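Local coordinates for protein isomerase/lactonizing enzyme (PDB 1RVK) that is of unknown function but binds magnesium and, as an enolase superfamily member, probably abstracts a proton alpha to a carboxylate of its substrate, at residues R9-T14 with F373-N378; T214-L219 with E233-Q238; N284-G287 with P291-K294. One frame throughout, in Å; residues are numbered along the deposited sequence.

Contact 1 (R9-T14 with F373-N378); sequences RVFRTT and FTFIDN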
loop_
_atom_site.group_PDB
_atom_site.type_symbol
_atom_site.label_atom_id
_atom_site.label_comp_id
_atom_site.label_asym_id
_atom_site.label_seq_id
_atom_site.Cartn_x
_atom_site.Cartn_y
_atom_site.Cartn_z
ATOM N N ARG A 9 21.134 5.721 -0.223
ATOM C CA ARG A 9 21.475 6.525 -1.387
ATOM C C ARG A 9 20.238 7.303 -1.795
ATOM O O ARG A 9 19.208 6.718 -2.136
ATOM C CB ARG A 9 21.935 5.629 -2.544
ATOM C CG ARG A 9 23.247 4.903 -2.281
ATOM C CD ARG A 9 23.611 3.979 -3.432
ATOM N NE ARG A 9 24.968 3.454 -3.297
ATOM C CZ ARG A 9 25.368 2.637 -2.327
ATOM N NH1 ARG A 9 24.515 2.236 -1.393
ATOM N NH2 ARG A 9 26.629 2.224 -2.287
ATOM N N VAL A 10 20.337 8.626 -1.736
ATOM C CA VAL A 10 19.225 9.484 -2.112
ATOM C C VAL A 10 19.461 9.978 -3.531
ATOM O O VAL A 10 20.563 10.412 -3.875
ATOM C CB VAL A 10 19.104 10.692 -1.157
ATOM C CG1 VAL A 10 17.876 11.522 -1.511
ATOM C CG2 VAL A 10 19.010 10.204 0.282
ATOM N N PHE A 11 18.425 9.898 -4.357
ATOM C CA PHE A 11 18.525 10.332 -5.741
ATOM C C PHE A 11 17.240 11.035 -6.152
ATOM O O PHE A 11 16.252 11.014 -5.414
ATOM C CB PHE A 11 18.765 9.132 -6.658
ATOM C CG PHE A 11 17.663 8.110 -6.618
ATOM C CD1 PHE A 11 17.583 7.191 -5.576
ATOM C CD2 PHE A 11 16.693 8.080 -7.618
ATOM C CE1 PHE A 11 16.550 6.252 -5.529
ATOM C CE2 PHE A 11 15.657 7.148 -7.582
ATOM C CZ PHE A 11 15.585 6.231 -6.533
ATOM N N ARG A 12 17.255 11.650 -7.331
ATOM C CA ARG A 12 16.085 12.364 -7.834
ATOM C C ARG A 12 15.350 11.563 -8.907
ATOM O O ARG A 12 15.957 11.099 -9.870
ATOM C CB ARG A 12 16.502 13.711 -8.438
ATOM C CG ARG A 12 17.537 14.484 -7.635
ATOM C CD ARG A 12 18.210 15.547 -8.506
ATOM N NE ARG A 12 19.464 16.028 -7.928
ATOM C CZ ARG A 12 19.548 16.760 -6.821
ATOM N NH1 ARG A 12 18.447 17.103 -6.165
ATOM N NH2 ARG A 12 20.733 17.144 -6.363
ATOM N N THR A 13 14.044 11.402 -8.730
ATOM C CA THR A 13 13.218 10.700 -9.701
ATOM C C THR A 13 12.303 11.751 -10.337
ATOM O O THR A 13 11.843 12.671 -9.661
ATOM C CB THR A 13 12.360 9.594 -9.036
ATOM O OG1 THR A 13 11.573 8.934 -10.034
ATOM C CG2 THR A 13 11.430 10.184 -7.984
ATOM N N THR A 14 12.062 11.625 -11.636
ATOM C CA THR A 14 11.206 12.567 -12.348
ATOM C C THR A 14 9.798 11.995 -12.390
ATOM O O THR A 14 9.584 10.898 -12.898
ATOM C CB THR A 14 11.710 12.792 -13.777
ATOM O OG1 THR A 14 13.035 13.332 -13.726
ATOM C CG2 THR A 14 10.796 13.754 -14.520
ATOM N N PHE A 373 20.564 0.862 -11.390
ATOM C CA PHE A 373 21.595 1.456 -10.543
ATOM C C PHE A 373 22.344 2.597 -11.223
ATOM O O PHE A 373 22.781 3.542 -10.562
ATOM C CB PHE A 373 22.586 0.385 -10.083
ATOM C CG PHE A 373 21.968 -0.673 -9.214
ATOM C CD1 PHE A 373 21.472 -1.848 -9.771
ATOM C CD2 PHE A 373 21.853 -0.481 -7.842
ATOM C CE1 PHE A 373 20.869 -2.818 -8.973
ATOM C CE2 PHE A 373 21.250 -1.444 -7.034
ATOM C CZ PHE A 373 20.757 -2.614 -7.602
ATOM N N THR A 374 22.486 2.510 -12.541
ATOM C CA THR A 374 23.178 3.552 -13.292
ATOM C C THR A 374 22.402 4.864 -13.224
ATOM O O THR A 374 22.990 5.928 -13.043
ATOM C CB THR A 374 23.359 3.147 -14.767
ATOM O OG1 THR A 374 24.166 1.965 -14.835
ATOM C CG2 THR A 374 24.033 4.263 -15.547
ATOM N N PHE A 375 21.082 4.786 -13.367
ATOM C CA PHE A 375 20.250 5.982 -13.303
ATOM C C PHE A 375 20.356 6.620 -11.921
ATOM O O PHE A 375 20.491 7.839 -11.791
ATOM C CB PHE A 375 18.786 5.637 -13.605
ATOM C CG PHE A 375 17.836 6.787 -13.396
ATOM C CD1 PHE A 375 17.336 7.077 -12.131
ATOM C CD2 PHE A 375 17.472 7.606 -14.461
ATOM C CE1 PHE A 375 16.490 8.168 -11.928
ATOM C CE2 PHE A 375 16.627 8.700 -14.268
ATOM C CZ PHE A 375 16.134 8.981 -12.999
ATOM N N ILE A 376 20.298 5.791 -10.887
ATOM C CA ILE A 376 20.384 6.290 -9.526
ATOM C C ILE A 376 21.726 6.980 -9.295
ATOM O O ILE A 376 21.793 8.043 -8.680
ATOM C CB ILE A 376 20.188 5.143 -8.516
ATOM C CG1 ILE A 376 18.751 4.623 -8.623
ATOM C CG2 ILE A 376 20.487 5.627 -7.107
ATOM C CD1 ILE A 376 18.466 3.374 -7.803
ATOM N N ASP A 377 22.795 6.385 -9.807
ATOM C CA ASP A 377 24.116 6.973 -9.642
ATOM C C ASP A 377 24.229 8.308 -10.380
ATOM O O ASP A 377 24.886 9.232 -9.907
ATOM C CB ASP A 377 25.187 6.007 -10.149
ATOM C CG ASP A 377 26.589 6.519 -9.901
ATOM O OD1 ASP A 377 26.920 6.788 -8.727
ATOM O OD2 ASP A 377 27.358 6.651 -10.877
ATOM N N ASN A 378 23.578 8.409 -11.533
ATOM C CA ASN A 378 23.620 9.633 -12.335
ATOM C C ASN A 378 22.706 10.738 -11.819
ATOM O O ASN A 378 22.776 11.876 -12.286
ATOM C CB ASN A 378 23.247 9.318 -13.786
ATOM C CG ASN A 378 24.345 8.579 -14.523
ATOM O OD1 ASN A 378 24.111 7.983 -15.576
ATOM N ND2 ASN A 378 25.556 8.625 -13.979
#

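Contact 2 (T214-L219 with E233-Q238); sequences TDALAL and EPMDEQ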
loop_
_atom_site.group_PDB
_atom_site.type_symbol
_atom_site.label_atom_id
_atom_site.label_comp_id
_atom_site.label_asym_id
_atom_site.label_seq_id
_atom_site.Cartn_x
_atom_site.Cartn_y
_atom_site.Cartn_z
ATOM N N THR A 214 -22.359 9.929 11.981
ATOM C CA THR A 214 -23.572 10.229 11.222
ATOM C C THR A 214 -23.328 10.341 9.717
ATOM O O THR A 214 -24.135 9.856 8.924
ATOM C CB THR A 214 -24.264 11.526 11.725
ATOM O OG1 THR A 214 -23.325 12.607 11.750
ATOM C CG2 THR A 214 -24.834 11.313 13.123
ATOM N N ASP A 215 -22.223 10.966 9.318
ATOM C CA ASP A 215 -21.919 11.094 7.892
ATOM C C ASP A 215 -21.526 9.747 7.281
ATOM O O ASP A 215 -21.921 9.428 6.161
ATOM C CB ASP A 215 -20.798 12.119 7.651
ATOM C CG ASP A 215 -21.303 13.560 7.654
ATOM O OD1 ASP A 215 -22.518 13.778 7.453
ATOM O OD2 ASP A 215 -20.477 14.481 7.841
ATOM N N ALA A 216 -20.749 8.956 8.013
ATOM C CA ALA A 216 -20.336 7.650 7.515
ATOM C C ALA A 216 -21.543 6.729 7.340
ATOM O O ALA A 216 -21.581 5.921 6.414
ATOM C CB ALA A 216 -19.324 7.014 8.469
ATOM N N LEU A 217 -22.525 6.845 8.234
ATOM C CA LEU A 217 -23.727 6.021 8.146
ATOM C C LEU A 217 -24.509 6.405 6.886
ATOM O O LEU A 217 -25.024 5.543 6.173
ATOM C CB LEU A 217 -24.612 6.225 9.385
ATOM C CG LEU A 217 -25.942 5.459 9.397
ATOM C CD1 LEU A 217 -25.667 3.962 9.462
ATOM C CD2 LEU A 217 -26.788 5.889 10.589
ATOM N N ALA A 218 -24.587 7.704 6.617
ATOM C CA ALA A 218 -25.294 8.200 5.441
ATOM C C ALA A 218 -24.582 7.730 4.175
ATOM O O ALA A 218 -25.218 7.354 3.188
ATOM C CB ALA A 218 -25.359 9.718 5.473
ATOM N N LEU A 219 -23.255 7.760 4.205
ATOM C CA LEU A 219 -22.471 7.320 3.060
ATOM C C LEU A 219 -22.686 5.820 2.840
ATOM O O LEU A 219 -23.006 5.382 1.734
ATOM C CB LEU A 219 -20.986 7.623 3.304
ATOM C CG LEU A 219 -19.948 7.274 2.229
ATOM C CD1 LEU A 219 -19.730 5.781 2.185
ATOM C CD2 LEU A 219 -20.396 7.794 0.874
ATOM N N GLU A 233 -12.209 2.733 5.442
ATOM C CA GLU A 233 -11.800 3.832 6.321
ATOM C C GLU A 233 -12.606 5.123 6.172
ATOM O O GLU A 233 -12.067 6.165 5.812
ATOM C CB GLU A 233 -10.304 4.117 6.094
ATOM C CG GLU A 233 -9.657 5.038 7.123
ATOM C CD GLU A 233 -8.135 5.093 7.010
ATOM O OE1 GLU A 233 -7.508 5.759 7.862
ATOM O OE2 GLU A 233 -7.562 4.482 6.078
ATOM N N PRO A 234 -13.914 5.076 6.465
ATOM C CA PRO A 234 -14.694 6.309 6.329
ATOM C C PRO A 234 -14.660 7.172 7.590
ATOM O O PRO A 234 -15.167 8.292 7.593
ATOM C CB PRO A 234 -16.093 5.789 6.025
ATOM C CG PRO A 234 -16.161 4.571 6.896
ATOM C CD PRO A 234 -14.797 3.915 6.686
HETATM N N MSE A 235 -14.069 6.646 8.661
HETATM C CA MSE A 235 -13.990 7.377 9.928
HETATM C C MSE A 235 -12.583 7.281 10.512
HETATM O O MSE A 235 -11.781 6.463 10.075
HETATM C CB MSE A 235 -14.995 6.801 10.934
HETATM C CG MSE A 235 -16.437 6.730 10.433
HETATM SE SE MSE A 235 -17.606 5.828 11.709
HETATM C CE MSE A 235 -16.751 4.091 11.675
ATOM N N ASP A 236 -12.287 8.119 11.502
ATOM C CA ASP A 236 -10.972 8.106 12.135
ATOM C C ASP A 236 -10.732 6.729 12.751
ATOM O O ASP A 236 -11.402 6.341 13.713
ATOM C CB ASP A 236 -10.901 9.204 13.207
ATOM C CG ASP A 236 -9.487 9.443 13.707
ATOM O OD1 ASP A 236 -9.150 10.611 14.009
ATOM O OD2 ASP A 236 -8.716 8.468 13.805
ATOM N N GLU A 237 -9.775 5.990 12.196
ATOM C CA GLU A 237 -9.478 4.644 12.679
ATOM C C GLU A 237 -8.964 4.548 14.108
ATOM O O GLU A 237 -8.794 3.450 14.635
ATOM C CB GLU A 237 -8.505 3.950 11.729
ATOM C CG GLU A 237 -9.164 3.512 10.436
ATOM C CD GLU A 237 -8.232 2.728 9.542
ATOM O OE1 GLU A 237 -8.711 2.173 8.529
ATOM O OE2 GLU A 237 -7.025 2.667 9.852
ATOM N N GLN A 238 -8.711 5.688 14.738
ATOM C CA GLN A 238 -8.251 5.673 16.116
ATOM C C GLN A 238 -9.437 5.332 17.019
ATOM O O GLN A 238 -9.263 4.994 18.191
ATOM C CB GLN A 238 -7.639 7.029 16.478
ATOM C CG GLN A 238 -6.309 7.271 15.768
ATOM C CD GLN A 238 -5.805 8.698 15.897
ATOM O OE1 GLN A 238 -6.429 9.640 15.392
ATOM N NE2 GLN A 238 -4.671 8.867 16.568
#

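Contact 3 (N284-G287 with P291-K294); sequences NDVG and PALK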
loop_
_atom_site.group_PDB
_atom_site.type_symbol
_atom_site.label_atom_id
_atom_site.label_comp_id
_atom_site.label_asym_id
_atom_site.label_seq_id
_atom_site.Cartn_x
_atom_site.Cartn_y
_atom_site.Cartn_z
ATOM N N ASN A 284 3.825 -1.156 4.527
ATOM C CA ASN A 284 4.187 0.118 5.141
ATOM C C ASN A 284 3.384 0.418 6.397
ATOM O O ASN A 284 3.843 1.147 7.279
ATOM C CB ASN A 284 4.005 1.274 4.152
ATOM C CG ASN A 284 5.164 1.403 3.198
ATOM O OD1 ASN A 284 6.199 0.766 3.380
ATOM N ND2 ASN A 284 5.007 2.242 2.179
ATOM N N ASP A 285 2.186 -0.150 6.482
ATOM C CA ASP A 285 1.319 0.101 7.618
ATOM C C ASP A 285 1.629 -0.691 8.878
ATOM O O ASP A 285 1.390 -0.205 9.985
ATOM C CB ASP A 285 -0.133 -0.138 7.211
ATOM C CG ASP A 285 -0.540 0.700 6.019
ATOM O OD1 ASP A 285 -0.554 1.946 6.137
ATOM O OD2 ASP A 285 -0.834 0.110 4.962
ATOM N N VAL A 286 2.160 -1.898 8.730
ATOM C CA VAL A 286 2.450 -2.707 9.908
ATOM C C VAL A 286 3.927 -2.949 10.170
ATOM O O VAL A 286 4.285 -3.732 11.051
ATOM C CB VAL A 286 1.713 -4.061 9.850
ATOM C CG1 VAL A 286 0.211 -3.819 9.713
ATOM C CG2 VAL A 286 2.236 -4.900 8.695
ATOM N N GLY A 287 4.787 -2.285 9.405
ATOM C CA GLY A 287 6.214 -2.423 9.635
ATOM C C GLY A 287 6.996 -3.469 8.870
ATOM O O GLY A 287 8.017 -3.947 9.362
ATOM N N PRO A 291 5.700 -8.661 9.540
ATOM C CA PRO A 291 4.440 -8.473 10.272
ATOM C C PRO A 291 3.206 -8.528 9.366
ATOM O O PRO A 291 2.111 -8.859 9.821
ATOM C CB PRO A 291 4.628 -7.110 10.949
ATOM C CG PRO A 291 5.587 -6.399 10.034
ATOM C CD PRO A 291 6.575 -7.485 9.694
ATOM N N ALA A 292 3.373 -8.210 8.085
ATOM C CA ALA A 292 2.240 -8.264 7.161
ATOM C C ALA A 292 1.794 -9.719 7.042
ATOM O O ALA A 292 0.599 -10.018 7.045
ATOM C CB ALA A 292 2.637 -7.715 5.790
ATOM N N LEU A 293 2.758 -10.627 6.937
ATOM C CA LEU A 293 2.434 -12.043 6.838
ATOM C C LEU A 293 1.718 -12.493 8.106
ATOM O O LEU A 293 0.783 -13.289 8.043
ATOM C CB LEU A 293 3.704 -12.876 6.620
ATOM C CG LEU A 293 4.223 -12.973 5.178
ATOM C CD1 LEU A 293 3.267 -13.805 4.342
ATOM C CD2 LEU A 293 4.361 -11.599 4.574
ATOM N N LYS A 294 2.147 -11.981 9.258
ATOM C CA LYS A 294 1.495 -12.347 10.511
ATOM C C LYS A 294 0.033 -11.913 10.499
ATOM O O LYS A 294 -0.837 -12.647 10.965
ATOM C CB LYS A 294 2.216 -11.712 11.705
ATOM C CG LYS A 294 3.608 -12.273 11.933
ATOM C CD LYS A 294 4.271 -11.630 13.127
ATOM C CE LYS A 294 5.658 -12.225 13.353
ATOM N NZ LYS A 294 6.356 -11.537 14.462
#

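Contact 1 (R9-T14 with F373-N378)
Ile376 lays its CG1 almost exactly over the centre of the Phe11 ring, a CH-pi contact with CG1 3.9 Å from the ring centroid and only 1° off its normal. The contact sets the C-terminal helix, 373-378, across the first strand of the N-terminal capping domain found throughout the enolase superfamily; the two short axes run nearly at right angles (97°), 7.6 Å apart at their closest. Both branches of the isoleucine are used. While CG1 sits over the ring, CG2 reaches toward the base of the phenylalanine, coming to 3.6 Å from Phe11 CD1. Tyr345 packs edge-to-face with the Phe11 ring. Phe51, from strand 47-52 of the same sheet, touches both Phe11 and Ile376. Beyond the helix, the chain tail is stitched to the same strand by backbone hydrogen bonds of Arg12 with Asn379 and Val10 with Val381. Phe375 swings its CG anti to the backbone N (chi1 173°), which carries the ring toward the strand, its edge turned to Phe11 CD2, with Phe375 CE1 3.6 Å from Arg12 O.

Contact 2 (T214-L219 with E233-Q238)
Ala216 points its methyl toward the loop, where it meets two neighbours, Pro234 and the selenomethionine Met235. The tighter of the two is Met235, whose CG lies 3.5 Å from Ala216 CB. Its selenium follows at 3.9 Å, measured from Met235 SE to Ala216 CB, so the methyl packs alongside the middle of the chain and not against its end. That follows from the shape of the residue: the chain is extended through chi2 (174°) and bends at chi3 (-63°), about the CG-SE bond, which turns the terminal methyl CE aside. Pro234 offers the methyl its ring carbon CB, 4.2 Å from Ala216 CB. In the modified TIM barrel of the enolase superfamily this joins helix 213-224 to the loop that leaves the C-terminal end of the next strand, 230-232, and the strand's last residue, Glu232, is a magnesium ligand together with Asp206 and Glu258. Met235 also packs on Leu246 of helix 240-249, while Tyr243 of that helix touches Pro234 and hydrogen-bonds Met235 O through its hydroxyl. Further along, the loop is turned by an Asx turn, with Gln238 N donating to Asp236 OD2 over 2.9 Å, on the anti side of the carboxylate and 26° from its plane.

Contact 3 (N284-G287 with P291-K294)
This is a tight, buried apolar contact across a bend between two successive helical pieces, the short, weakly bonded 283-286 and the longer 289-301, and it is carried by Val286, Gly287, Pro291 and Ala292. Val286 CG2 is the branch that reaches across: it approaches Ala292 from the backbone side, 3.6 Å from Ala292 N, and lies 4.1 Å from Ala292 CB. The same methyl packs against the proline ring, with Val286 CG2 3.9 Å from Pro291 CG. Its direction is set by chi1 (-57°), which places CG2 between the backbone N and the carbonyl carbon while CG1 stands anti to the carbonyl carbon. Pro291 turns its ring toward the bend, and Pro291 CG comes within 3.1 Å of Val286 O. That oxygen is buried here and has no hydrogen-bonding partner in the model, so the proline carbons are what it faces. Within the barrel domain of this enolase superfamily protein, the bend follows strand 278-281 and leads into the helix preceding strand 306-308, the helical half of a beta-alpha-beta crossover. Gly287 makes the turn with positive phi (93°), and its carbonyl carbon rests 3.5 Å from Pro291 CG. Trp82 of helix 78-89 touches the Pro291 side chain and donates its indole NE1 to Gly287 O.

In the fold
Strand 3-15 opens the chain and supplies the first half of contact 1, whose partner, helix 373-378, comes only at the C terminus; nearly the whole protein is the loop it closes, with the other two contacts nested inside. Contact 2 comes next, a short closure within the barrel domain that joins helix 213-224 to the loop following strand 230-232. Contact 3 follows in series, closing the bend between 283-286 and 289-301. Contacts 1 and 2 lie on opposite sides of the chain's centre, their own centres about 41 Å apart. Contacts 2 and 3 approach to about 7 Å between nearest atoms without touching. Contact 1 thus ties the chain's end to the capping domain, while contacts 2 and 3 each join neighbouring elements within the barrel domain.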